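Local coordinates for protein aspartate carbamoyltransferase (PDB 7K46) that probably catalyses the transfer of a carbamoyl group from carbamoyl phosphate to L-aspartate, an early step of pyrimidine biosynthesis, at residues A[161-166]-A[232-237]; A[167-172]-A[198-203]; A[182-187]-A[212-217]; A[189-194]-A[220-225]. All coordinates share one frame; numbering follows the deposited sequence.

Contact 1 of 4, residues A[161-166]-A[232-237]; sequences GIAIAL and VADCDV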
loop_
_atom_site.group_PDB
_atom_site.type_symbol
_atom_site.label_atom_id
_atom_site.label_comp_id
_atom_site.label_asym_id
_atom_site.label_seq_id
_atom_site.Cartn_x
_atom_site.Cartn_y
_atom_site.Cartn_z
ATOM N N GLY A 161 -9.838 29.678 28.403
ATOM C CA GLY A 161 -10.078 29.553 29.823
ATOM C C GLY A 161 -9.363 28.417 30.531
ATOM O O GLY A 161 -9.434 28.348 31.764
ATOM N N ILE A 162 -8.657 27.534 29.814
ATOM C CA ILE A 162 -8.153 26.314 30.443
ATOM C C ILE A 162 -6.841 26.578 31.170
ATOM O O ILE A 162 -6.071 27.486 30.835
ATOM C CB ILE A 162 -7.969 25.168 29.426
ATOM C CG1 ILE A 162 -6.855 25.493 28.424
ATOM C CG2 ILE A 162 -9.288 24.802 28.746
ATOM C CD1 ILE A 162 -6.476 24.296 27.524
ATOM N N ALA A 163 -6.581 25.734 32.163
ATOM C CA ALA A 163 -5.244 25.504 32.691
ATOM C C ALA A 163 -4.744 24.171 32.153
ATOM O O ALA A 163 -5.433 23.152 32.276
ATOM C CB ALA A 163 -5.239 25.487 34.221
ATOM N N ILE A 164 -3.550 24.174 31.576
ATOM C CA ILE A 164 -2.989 22.993 30.929
ATOM C C ILE A 164 -1.570 22.791 31.433
ATOM O O ILE A 164 -0.817 23.758 31.587
ATOM C CB ILE A 164 -3.019 23.118 29.389
ATOM C CG1 ILE A 164 -2.334 21.915 28.721
ATOM C CG2 ILE A 164 -2.382 24.427 28.932
ATOM C CD1 ILE A 164 -2.554 21.852 27.213
ATOM N N ALA A 165 -1.210 21.539 31.708
ATOM C CA ALA A 165 0.157 21.181 32.063
ATOM C C ALA A 165 0.803 20.491 30.873
ATOM O O ALA A 165 0.235 19.542 30.322
ATOM C CB ALA A 165 0.198 20.265 33.289
ATOM N N LEU A 166 1.959 20.999 30.448
ATOM C CA LEU A 166 2.783 20.349 29.434
ATOM C C LEU A 166 3.891 19.628 30.189
ATOM O O LEU A 166 4.629 20.253 30.956
ATOM C CB LEU A 166 3.350 21.364 28.432
ATOM C CG LEU A 166 2.319 22.300 27.794
ATOM C CD1 LEU A 166 2.988 23.394 26.971
ATOM C CD2 LEU A 166 1.285 21.539 26.933
ATOM N N VAL A 232 -2.189 19.245 39.902
ATOM C CA VAL A 232 -3.141 18.332 39.266
ATOM C C VAL A 232 -4.570 18.837 39.452
ATOM O O VAL A 232 -5.359 18.894 38.499
ATOM C CB VAL A 232 -2.962 16.911 39.828
ATOM C CG1 VAL A 232 -4.113 16.004 39.393
ATOM C CG2 VAL A 232 -1.606 16.336 39.385
ATOM N N ALA A 233 -4.908 19.243 40.681
ATOM C CA ALA A 233 -6.267 19.684 40.993
ATOM C C ALA A 233 -6.661 20.925 40.207
ATOM O O ALA A 233 -7.853 21.154 39.968
ATOM C CB ALA A 233 -6.398 19.956 42.493
ATOM N N ASP A 234 -5.684 21.735 39.798
ATOM C CA ASP A 234 -5.952 22.992 39.115
ATOM C C ASP A 234 -6.079 22.839 37.601
ATOM O O ASP A 234 -6.573 23.760 36.938
ATOM C CB ASP A 234 -4.842 24.001 39.441
ATOM C CG ASP A 234 -5.201 25.427 39.032
ATOM O OD1 ASP A 234 -6.335 25.864 39.323
ATOM O OD2 ASP A 234 -4.340 26.114 38.440
ATOM N N CYS A 235 -5.684 21.703 37.040
ATOM C CA CYS A 235 -5.571 21.575 35.591
ATOM C C CYS A 235 -6.843 21.033 34.948
ATOM O O CYS A 235 -7.487 20.113 35.462
ATOM C CB CYS A 235 -4.393 20.672 35.221
ATOM S SG CYS A 235 -2.792 21.493 35.408
ATOM N N ASP A 236 -7.185 21.611 33.802
ATOM C CA ASP A 236 -8.210 21.076 32.919
ATOM C C ASP A 236 -7.647 20.081 31.917
ATOM O O ASP A 236 -8.389 19.220 31.426
ATOM C CB ASP A 236 -8.891 22.228 32.190
ATOM C CG ASP A 236 -9.437 23.256 33.155
ATOM O OD1 ASP A 236 -10.312 22.888 33.972
ATOM O OD2 ASP A 236 -8.957 24.412 33.128
ATOM N N VAL A 237 -6.356 20.182 31.612
ATOM C CA VAL A 237 -5.670 19.274 30.694
ATOM C C VAL A 237 -4.314 18.923 31.294
ATOM O O VAL A 237 -3.541 19.818 31.658
ATOM C CB VAL A 237 -5.483 19.901 29.296
ATOM C CG1 VAL A 237 -4.712 18.937 28.363
ATOM C CG2 VAL A 237 -6.832 20.275 28.692
#

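Contact 2 of 4, residues A[167-172]-A[198-203]; sequences IGDLKK and AGLEMP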
loop_
_atom_site.group_PDB
_atom_site.type_symbol
_atom_site.label_atom_id
_atom_site.label_comp_id
_atom_site.label_asym_id
_atom_site.label_seq_id
_atom_site.Cartn_x
_atom_site.Cartn_y
_atom_site.Cartn_z
ATOM N N ILE A 167 3.968 18.310 30.021
ATOM C CA ILE A 167 4.735 17.452 30.918
ATOM C C ILE A 167 5.705 16.628 30.090
ATOM O O ILE A 167 5.271 15.861 29.224
ATOM C CB ILE A 167 3.818 16.516 31.721
ATOM C CG1 ILE A 167 2.761 17.318 32.489
ATOM C CG2 ILE A 167 4.647 15.598 32.647
ATOM C CD1 ILE A 167 1.565 16.475 32.877
ATOM N N GLY A 168 6.999 16.745 30.379
ATOM C CA GLY A 168 7.977 15.875 29.737
ATOM C C GLY A 168 9.326 16.566 29.602
ATOM O O GLY A 168 9.673 17.436 30.399
ATOM N N ASP A 169 10.079 16.136 28.586
ATOM C CA ASP A 169 11.322 16.804 28.198
ATOM C C ASP A 169 10.933 18.047 27.410
ATOM O O ASP A 169 10.794 18.016 26.185
ATOM C CB ASP A 169 12.204 15.868 27.375
ATOM C CG ASP A 169 13.551 16.478 27.015
ATOM O OD1 ASP A 169 13.701 17.717 27.038
ATOM O OD2 ASP A 169 14.481 15.701 26.698
ATOM N N LEU A 170 10.742 19.160 28.120
ATOM C CA LEU A 170 10.325 20.384 27.448
ATOM C C LEU A 170 11.481 21.081 26.750
ATOM O O LEU A 170 11.246 21.911 25.863
ATOM C CB LEU A 170 9.645 21.336 28.442
ATOM C CG LEU A 170 8.400 20.735 29.115
ATOM C CD1 LEU A 170 7.782 21.707 30.146
ATOM C CD2 LEU A 170 7.349 20.311 28.074
ATOM N N LYS A 171 12.725 20.747 27.108
ATOM C CA LYS A 171 13.869 21.321 26.408
ATOM C C LYS A 171 13.936 20.826 24.970
ATOM O O LYS A 171 13.991 21.626 24.029
ATOM C CB LYS A 171 15.169 20.991 27.145
ATOM C CG LYS A 171 16.411 21.564 26.474
ATOM C CD LYS A 171 17.659 21.333 27.318
ATOM C CE LYS A 171 18.896 21.915 26.635
ATOM N NZ LYS A 171 20.149 21.686 27.414
ATOM N N LYS A 172 13.942 19.511 24.779
ATOM C CA LYS A 172 14.159 18.949 23.455
ATOM C C LYS A 172 12.866 18.711 22.681
ATOM O O LYS A 172 12.928 18.474 21.469
ATOM C CB LYS A 172 14.954 17.640 23.565
ATOM C CG LYS A 172 16.365 17.849 24.142
ATOM C CD LYS A 172 17.288 16.647 23.918
ATOM C CE LYS A 172 16.958 15.472 24.835
ATOM N NZ LYS A 172 17.152 15.790 26.285
ATOM N N ALA A 198 14.681 18.602 36.209
ATOM C CA ALA A 198 15.756 19.588 36.284
ATOM C C ALA A 198 16.663 19.503 35.062
ATOM O O ALA A 198 17.166 18.429 34.717
ATOM C CB ALA A 198 16.576 19.372 37.559
ATOM N N GLY A 199 16.873 20.644 34.406
ATOM C CA GLY A 199 17.714 20.698 33.231
ATOM C C GLY A 199 17.000 20.482 31.912
ATOM O O GLY A 199 17.610 20.691 30.855
ATOM N N LEU A 200 15.736 20.062 31.934
ATOM C CA LEU A 200 14.963 19.835 30.720
ATOM C C LEU A 200 13.835 20.856 30.581
ATOM O O LEU A 200 12.787 20.562 29.997
ATOM C CB LEU A 200 14.410 18.408 30.695
ATOM C CG LEU A 200 15.431 17.266 30.699
ATOM C CD1 LEU A 200 14.729 15.914 30.560
ATOM C CD2 LEU A 200 16.472 17.453 29.587
ATOM N N GLU A 201 14.043 22.057 31.113
ATOM C CA GLU A 201 13.012 23.083 31.098
ATOM C C GLU A 201 12.748 23.566 29.677
ATOM O O GLU A 201 13.592 23.455 28.779
ATOM C CB GLU A 201 13.416 24.279 31.965
ATOM C CG GLU A 201 13.471 24.007 33.466
ATOM C CD GLU A 201 14.706 23.233 33.882
ATOM O OE1 GLU A 201 15.671 23.179 33.093
ATOM O OE2 GLU A 201 14.711 22.674 35.000
ATOM N N MET A 202 11.549 24.100 29.486
ATOM C CA MET A 202 11.215 24.845 28.282
ATOM C C MET A 202 12.282 25.911 28.022
ATOM O O MET A 202 12.639 26.659 28.947
ATOM C CB MET A 202 9.833 25.486 28.461
ATOM C CG MET A 202 9.333 26.287 27.280
ATOM S SD MET A 202 8.936 25.249 25.864
ATOM C CE MET A 202 7.503 24.340 26.448
ATOM N N PRO A 203 12.823 26.003 26.807
ATOM C CA PRO A 203 13.915 26.951 26.557
ATOM C C PRO A 203 13.475 28.399 26.730
ATOM O O PRO A 203 12.335 28.772 26.439
ATOM C CB PRO A 203 14.311 26.660 25.104
ATOM C CG PRO A 203 13.885 25.227 24.880
ATOM C CD PRO A 203 12.595 25.105 25.657
HETATM O O HOH W 1 19.768 22.332 30.607
#

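Contact 3 of 4, residues A[182-187]-A[212-217]; sequences LLAHNF and TDVVKR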
loop_
_atom_site.group_PDB
_atom_site.type_symbol
_atom_site.label_atom_id
_atom_site.label_comp_id
_atom_site.label_asym_id
_atom_site.label_seq_id
_atom_site.Cartn_x
_atom_site.Cartn_y
_atom_site.Cartn_z
ATOM N N LEU A 182 1.287 28.138 19.677
ATOM C CA LEU A 182 -0.020 28.202 19.033
ATOM C C LEU A 182 -1.122 28.490 20.045
ATOM O O LEU A 182 -2.016 29.308 19.786
ATOM C CB LEU A 182 -0.291 26.888 18.300
ATOM C CG LEU A 182 -1.519 26.883 17.399
ATOM C CD1 LEU A 182 -1.258 27.790 16.215
ATOM C CD2 LEU A 182 -1.834 25.471 16.941
ATOM N N LEU A 183 -1.079 27.822 21.200
ATOM C CA LEU A 183 -2.119 28.014 22.208
ATOM C C LEU A 183 -2.093 29.441 22.751
ATOM O O LEU A 183 -3.136 30.097 22.861
ATOM C CB LEU A 183 -1.944 26.999 23.344
ATOM C CG LEU A 183 -2.266 25.527 23.048
ATOM C CD1 LEU A 183 -1.930 24.605 24.222
ATOM C CD2 LEU A 183 -3.734 25.386 22.677
ATOM N N ALA A 184 -0.898 29.940 23.094
ATOM C CA ALA A 184 -0.781 31.275 23.676
ATOM C C ALA A 184 -1.146 32.362 22.674
ATOM O O ALA A 184 -1.627 33.427 23.067
ATOM C CB ALA A 184 0.639 31.504 24.196
ATOM N N HIS A 185 -0.906 32.122 21.386
ATOM C CA HIS A 185 -1.216 33.134 20.388
ATOM C C HIS A 185 -2.707 33.232 20.112
ATOM O O HIS A 185 -3.199 34.322 19.794
ATOM C CB HIS A 185 -0.488 32.838 19.072
ATOM C CG HIS A 185 -0.571 33.958 18.083
ATOM N ND1 HIS A 185 -0.033 35.205 18.326
ATOM C CD2 HIS A 185 -1.141 34.027 16.856
ATOM C CE1 HIS A 185 -0.260 35.990 17.287
ATOM N NE2 HIS A 185 -0.929 35.299 16.380
ATOM N N ASN A 186 -3.439 32.122 20.222
ATOM C CA ASN A 186 -4.792 32.058 19.688
ATOM C C ASN A 186 -5.889 31.905 20.731
ATOM O O ASN A 186 -7.063 32.073 20.383
ATOM C CB ASN A 186 -4.911 30.900 18.687
ATOM C CG ASN A 186 -4.143 31.157 17.406
ATOM O OD1 ASN A 186 -4.501 32.043 16.627
ATOM N ND2 ASN A 186 -3.084 30.371 17.175
ATOM N N PHE A 187 -5.560 31.605 21.984
ATOM C CA PHE A 187 -6.582 31.273 22.961
ATOM C C PHE A 187 -6.340 31.996 24.278
ATOM O O PHE A 187 -5.197 32.223 24.691
ATOM C CB PHE A 187 -6.646 29.764 23.195
ATOM C CG PHE A 187 -7.058 28.989 21.976
ATOM C CD1 PHE A 187 -8.398 28.743 21.717
ATOM C CD2 PHE A 187 -6.108 28.517 21.084
ATOM C CE1 PHE A 187 -8.787 28.033 20.584
ATOM C CE2 PHE A 187 -6.490 27.801 19.955
ATOM C CZ PHE A 187 -7.833 27.568 19.705
ATOM N N THR A 212 4.896 38.453 24.339
ATOM C CA THR A 212 3.918 39.437 23.873
ATOM C C THR A 212 2.493 38.926 24.067
ATOM O O THR A 212 1.626 39.645 24.582
ATOM C CB THR A 212 4.164 39.780 22.396
ATOM O OG1 THR A 212 5.382 40.527 22.262
ATOM C CG2 THR A 212 3.014 40.615 21.841
ATOM N N ASP A 213 2.242 37.672 23.676
ATOM C CA ASP A 213 0.899 37.105 23.777
ATOM C C ASP A 213 0.492 36.878 25.228
ATOM O O ASP A 213 -0.649 37.166 25.608
ATOM C CB ASP A 213 0.831 35.790 23.004
ATOM C CG ASP A 213 0.930 35.993 21.503
ATOM O OD1 ASP A 213 0.410 37.017 21.017
ATOM O OD2 ASP A 213 1.525 35.135 20.811
ATOM N N VAL A 214 1.399 36.341 26.046
ATOM C CA VAL A 214 1.080 36.017 27.436
ATOM C C VAL A 214 0.741 37.280 28.222
ATOM O O VAL A 214 -0.101 37.263 29.129
ATOM C CB VAL A 214 2.266 35.238 28.046
ATOM C CG1 VAL A 214 2.284 35.337 29.544
ATOM C CG2 VAL A 214 2.223 33.767 27.604
ATOM N N VAL A 215 1.382 38.402 27.885
ATOM C CA VAL A 215 1.123 39.632 28.632
ATOM C C VAL A 215 -0.135 40.341 28.120
ATOM O O VAL A 215 -0.880 40.945 28.900
ATOM C CB VAL A 215 2.360 40.551 28.597
ATOM C CG1 VAL A 215 2.007 41.948 29.084
ATOM C CG2 VAL A 215 3.459 39.981 29.487
ATOM N N LYS A 216 -0.396 40.294 26.810
ATOM C CA LYS A 216 -1.647 40.856 26.302
ATOM C C LYS A 216 -2.849 40.080 26.834
ATOM O O LYS A 216 -3.875 40.675 27.191
ATOM C CB LYS A 216 -1.649 40.854 24.768
ATOM N N ARG A 217 -2.734 38.753 26.912
ATOM C CA ARG A 217 -3.831 37.891 27.331
ATOM C C ARG A 217 -3.863 37.626 28.832
ATOM O O ARG A 217 -4.869 37.105 29.328
ATOM C CB ARG A 217 -3.763 36.551 26.580
ATOM C CG ARG A 217 -4.045 36.670 25.073
ATOM C CD ARG A 217 -3.949 35.294 24.390
ATOM N NE ARG A 217 -4.247 35.353 22.964
ATOM C CZ ARG A 217 -5.476 35.377 22.465
ATOM N NH1 ARG A 217 -6.538 35.454 23.252
ATOM N NH2 ARG A 217 -5.646 35.320 21.144
HETATM O O HOH W 2 -2.233 37.006 20.948
HETATM O O HOH W 3 -7.809 34.879 19.283
#

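Contact 4 of 4, residues A[189-194]-A[220-225]; sequences LRKVYL and AIQQAS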
loop_
_atom_site.group_PDB
_atom_site.type_symbol
_atom_site.label_atom_id
_atom_site.label_comp_id
_atom_site.label_asym_id
_atom_site.label_seq_id
_atom_site.Cartn_x
_atom_site.Cartn_y
_atom_site.Cartn_z
ATOM N N LEU A 189 -6.002 31.429 27.365
ATOM C CA LEU A 189 -5.655 30.465 28.397
ATOM C C LEU A 189 -5.673 31.121 29.770
ATOM O O LEU A 189 -5.371 32.304 29.916
ATOM C CB LEU A 189 -4.268 29.886 28.142
ATOM C CG LEU A 189 -4.016 29.302 26.748
ATOM C CD1 LEU A 189 -2.579 28.804 26.702
ATOM C CD2 LEU A 189 -4.996 28.186 26.463
ATOM N N ARG A 190 -6.024 30.335 30.787
ATOM C CA ARG A 190 -5.838 30.808 32.154
ATOM C C ARG A 190 -4.402 30.585 32.615
ATOM O O ARG A 190 -3.765 31.499 33.149
ATOM C CB ARG A 190 -6.820 30.114 33.103
ATOM C CG ARG A 190 -6.585 30.460 34.577
ATOM C CD ARG A 190 -7.768 30.083 35.460
ATOM N NE ARG A 190 -8.017 28.644 35.474
ATOM C CZ ARG A 190 -7.350 27.776 36.223
ATOM N NH1 ARG A 190 -6.344 28.159 36.989
ATOM N NH2 ARG A 190 -7.695 26.489 36.195
ATOM N N LYS A 191 -3.860 29.389 32.395
ATOM C CA LYS A 191 -2.574 29.070 32.993
ATOM C C LYS A 191 -1.931 27.918 32.244
ATOM O O LYS A 191 -2.623 26.990 31.819
ATOM C CB LYS A 191 -2.749 28.713 34.474
ATOM C CG LYS A 191 -1.454 28.519 35.248
ATOM C CD LYS A 191 -1.757 28.543 36.743
ATOM C CE LYS A 191 -0.496 28.675 37.573
ATOM N NZ LYS A 191 -0.803 28.596 39.041
ATOM N N VAL A 192 -0.607 27.980 32.094
ATOM C CA VAL A 192 0.182 26.871 31.555
ATOM C C VAL A 192 1.187 26.452 32.620
ATOM O O VAL A 192 2.024 27.261 33.048
ATOM C CB VAL A 192 0.917 27.239 30.253
ATOM C CG1 VAL A 192 1.799 26.066 29.789
ATOM C CG2 VAL A 192 -0.062 27.654 29.147
ATOM N N TYR A 193 1.106 25.195 33.041
ATOM C CA TYR A 193 2.133 24.591 33.883
ATOM C C TYR A 193 3.152 23.912 32.980
ATOM O O TYR A 193 2.774 23.145 32.090
ATOM C CB TYR A 193 1.525 23.567 34.848
ATOM C CG TYR A 193 0.620 24.153 35.906
ATOM C CD1 TYR A 193 1.146 24.639 37.102
ATOM C CD2 TYR A 193 -0.758 24.217 35.722
ATOM C CE1 TYR A 193 0.332 25.181 38.085
ATOM C CE2 TYR A 193 -1.592 24.758 36.711
ATOM C CZ TYR A 193 -1.035 25.241 37.888
ATOM O OH TYR A 193 -1.845 25.778 38.873
ATOM N N LEU A 194 4.438 24.195 33.210
ATOM C CA LEU A 194 5.542 23.585 32.463
ATOM C C LEU A 194 6.269 22.636 33.414
ATOM O O LEU A 194 7.057 23.080 34.255
ATOM C CB LEU A 194 6.483 24.655 31.916
ATOM C CG LEU A 194 5.844 25.697 30.990
ATOM C CD1 LEU A 194 6.836 26.826 30.688
ATOM C CD2 LEU A 194 5.365 25.027 29.709
ATOM N N ALA A 220 -1.048 33.034 32.921
ATOM C CA ALA A 220 -0.049 32.635 33.903
ATOM C C ALA A 220 0.816 31.503 33.355
ATOM O O ALA A 220 0.311 30.540 32.760
ATOM C CB ALA A 220 -0.722 32.191 35.202
ATOM N N ILE A 221 2.126 31.620 33.556
ATOM C CA ILE A 221 3.086 30.570 33.219
ATOM C C ILE A 221 3.793 30.155 34.502
ATOM O O ILE A 221 4.311 31.013 35.227
ATOM C CB ILE A 221 4.111 31.048 32.176
ATOM C CG1 ILE A 221 3.411 31.556 30.902
ATOM C CG2 ILE A 221 5.139 29.940 31.876
ATOM C CD1 ILE A 221 2.731 30.491 30.077
ATOM N N GLN A 222 3.831 28.849 34.777
ATOM C CA GLN A 222 4.446 28.339 36.005
ATOM C C GLN A 222 5.319 27.134 35.683
ATOM O O GLN A 222 4.835 26.156 35.107
ATOM C CB GLN A 222 3.386 27.957 37.040
ATOM C CG GLN A 222 3.991 27.643 38.428
ATOM C CD GLN A 222 2.938 27.327 39.467
ATOM O OE1 GLN A 222 1.864 27.927 39.476
ATOM N NE2 GLN A 222 3.235 26.371 40.346
ATOM N N GLN A 223 6.598 27.203 36.067
ATOM C CA GLN A 223 7.540 26.098 35.909
ATOM C C GLN A 223 7.674 25.312 37.207
ATOM O O GLN A 223 7.779 25.898 38.288
ATOM C CB GLN A 223 8.925 26.601 35.496
ATOM C CG GLN A 223 9.078 26.921 34.045
ATOM C CD GLN A 223 10.511 27.280 33.695
ATOM O OE1 GLN A 223 11.276 27.755 34.545
ATOM N NE2 GLN A 223 10.881 27.063 32.444
ATOM N N ALA A 224 7.698 23.981 37.091
ATOM C CA ALA A 224 7.917 23.097 38.231
ATOM C C ALA A 224 8.592 21.819 37.746
ATOM O O ALA A 224 8.495 21.452 36.574
ATOM C CB ALA A 224 6.605 22.770 38.958
ATOM N N SER A 225 9.278 21.132 38.659
ATOM C CA SER A 225 10.004 19.926 38.276
ATOM C C SER A 225 9.181 18.655 38.431
ATOM O O SER A 225 9.671 17.572 38.090
ATOM C CB SER A 225 11.299 19.798 39.091
ATOM O OG SER A 225 11.014 19.625 40.471
#

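Contact 1 of 4, residues A[161-166]-A[232-237]
The carbonyl oxygen of A163 is gripped by two successive backbone N-H groups of the other segment. D236 N lies 2.8 Å from A163 O, tilted 18° from the carbonyl plane, while V237 N reaches the same oxygen in that plane at 3.2 Å. The N-H of the same residue is answered by the side chain of D236: A163 N donates to D236 OD2 at 2.9 Å in a nearly straight bond (171° at the hydrogen), using the anti lone pair of the carboxylate oxygen. A chi1 of -55° sets CG of D236 anti to its own carbonyl carbon, and OD2 lies close to I162 CA as well as to A163 N. D236 OD1 has its own partner in a salt bridge with K280.

Further along, A165 N donates to V237 O at 2.9 Å, and I164 pairs with V237 as a parallel bridge. This is where strand 237-240, following helix 229-234 in the chain, joins strand 163-167 inside the parallel, Rossmann-like sheet of the Asp/Orn-binding domain. On the sheet face that carries I164 and V237, the two side chains lie side by side and point the same way, with I164 CG1 3.8 Å from V237 CB; L183 of helix 174-186 packs on I164, and I152 and L156 of helix 142-156 pack on V237. Around D234 and C235 the contacts are few: the methyl of A163 sits 3.5 Å from D234 O, and A165 CB meets C235 SG at 3.9 Å.

Contact 2 of 4, residues A[167-172]-A[198-203]
D169 and L200 are brought together by their first torsions: CG of D169 stands anti to its backbone N (chi1 -176°), and CG of L200 anti to its carbonyl carbon (chi1 -61°). The two side chains cross at about a right angle, with both leucine methyls against the carboxylate; L200 CD1 is 3.8 Å from D169 CG. The carboxylate is itself tied within its own loop. K172 N donates to D169 OD1 at 2.9 Å from above the carboxylate plane, which makes an Asx motif. The K172 chain, bent at chi3 and chi4, folds back so that NZ meets the syn lone pair of D169 OD2 at 2.7 Å in a salt bridge. The same ammonium group lies 3.8 Å from L200 CD2, so the leucine touches both partners of the ion pair.

Across the segments K171 N makes a weak bond to L200 O, at 2.9 Å with 126° at the hydrogen. The extended K171 chain runs past G199, its CD 3.6 Å from G199 O, and a water bridges K171 NZ to that same carbonyl. On the buried side L170 CB rests on the backbone of residue 202, 3.5 Å from M202 N, and P203 CD packs on L170 O.

These are the loops that follow strands 163-167 and 191-195 and lead into helices 174-186 and 204-217. Both L170 and M202 pack on L194 of strand 191-195, while H177 of helix 174-186 receives M202 and P203 and binds L170 O.

Contact 3 of 4, residues A[182-187]-A[212-217]
The guanidinium of R217 lies over the end of the 182-186 helix, one face covered by backbone: F187 N sits 3.7 Å above its plane, over the centre. At its edge are H185 O, bonded by R217 NH2 at 3.0 Å, and a water that links NH2 to N186 O. The donor stands above the plane of that carbonyl. The R217 chain is extended from CG to NE and carries the group across from helix 204-217.

The H185 ring is met at its edge, in plane, by D213 OD2. ND1 donates to that oxygen at 2.9 Å, on the syn side but 33° out of the carboxylate plane, and weakly to OD1; ring and carboxylate are turned 57° apart. A second water joins D213 OD1, H185 O and R217 NE, linking the two polar pairs. D213 CB packs on A184 O at 3.4 Å.

The axes of the two segments approach to 8.7 Å at 41°, with A184 buried against D213. Both helices flank the parallel sheet. Away from helix 204-217, helix 174-186 also meets helix 142-156 through L182 and L183, while F187 reaches I26 of helix 23-41.

Contact 4 of 4, residues A[189-194]-A[220-225]
V192 is bonded through its backbone on both sides of its residue, V192 N to A220 O (2.8 Å) and Q222 N to V192 O, in the parallel pairing of strands 191-194 and 220-224. These are the two strands of a beta-alpha-beta unit whose crossover is helix 204-217. The alternation continues with A220 N to R190 O, L194 N to Q222 O (171° at the hydrogen) and A224 N to L194 O. The axes approach to 4.7 Å at 16°, and four parallel bridges, K191-A220 to L194-Q223, set the register.

Apolar contacts lie on the face carrying V192, I221 and L194. I221 divides its branches between neighbours: CD1 meets V192 CB at 3.7 Å, and CG2 meets L194 CD1 at 3.7 Å. L207 of helix 204-217 packs on L194 and Q223 of this face.

Polar side chains occupy the face of K191, Y193 and Q222. Y193 and Q222 lie side by side, ring and amide planes 66° apart, with Q222 NE2 at the ring edge; K191 CG lies over one ring face, toward the rim. Y193 OH is bonded to D234 as well as to K191 NZ. That ammonium, at the tip of an extended chain, also donates to Q222 OE1 at 2.8 Å, nearly along the C=O axis.

How the contacts relate
All four contacts belong to the Asp/Orn-binding domain. Contacts 1 and 4 share one sheet, their centres about 9 Å apart, because strands 163-167 and 191-195 are neighbours; I164 O to Y193 N (2.8 Å) joins them directly. Contact 1 is the most buried, whereas contact 4 brings in an outermost strand of the chain's sheet and is partly exposed. Contacts 2 and 3 use the same two helices differently: contact 2 joins the loops leading into them, contact 3 their C-terminal ends, with no touch between the two. Regular backbone pairing dominates contact 4; contact 2 has a weak backbone bond and mainly side-chain packing, and contact 3 relies on polar side chains, a backbone carbonyl and bridging waters.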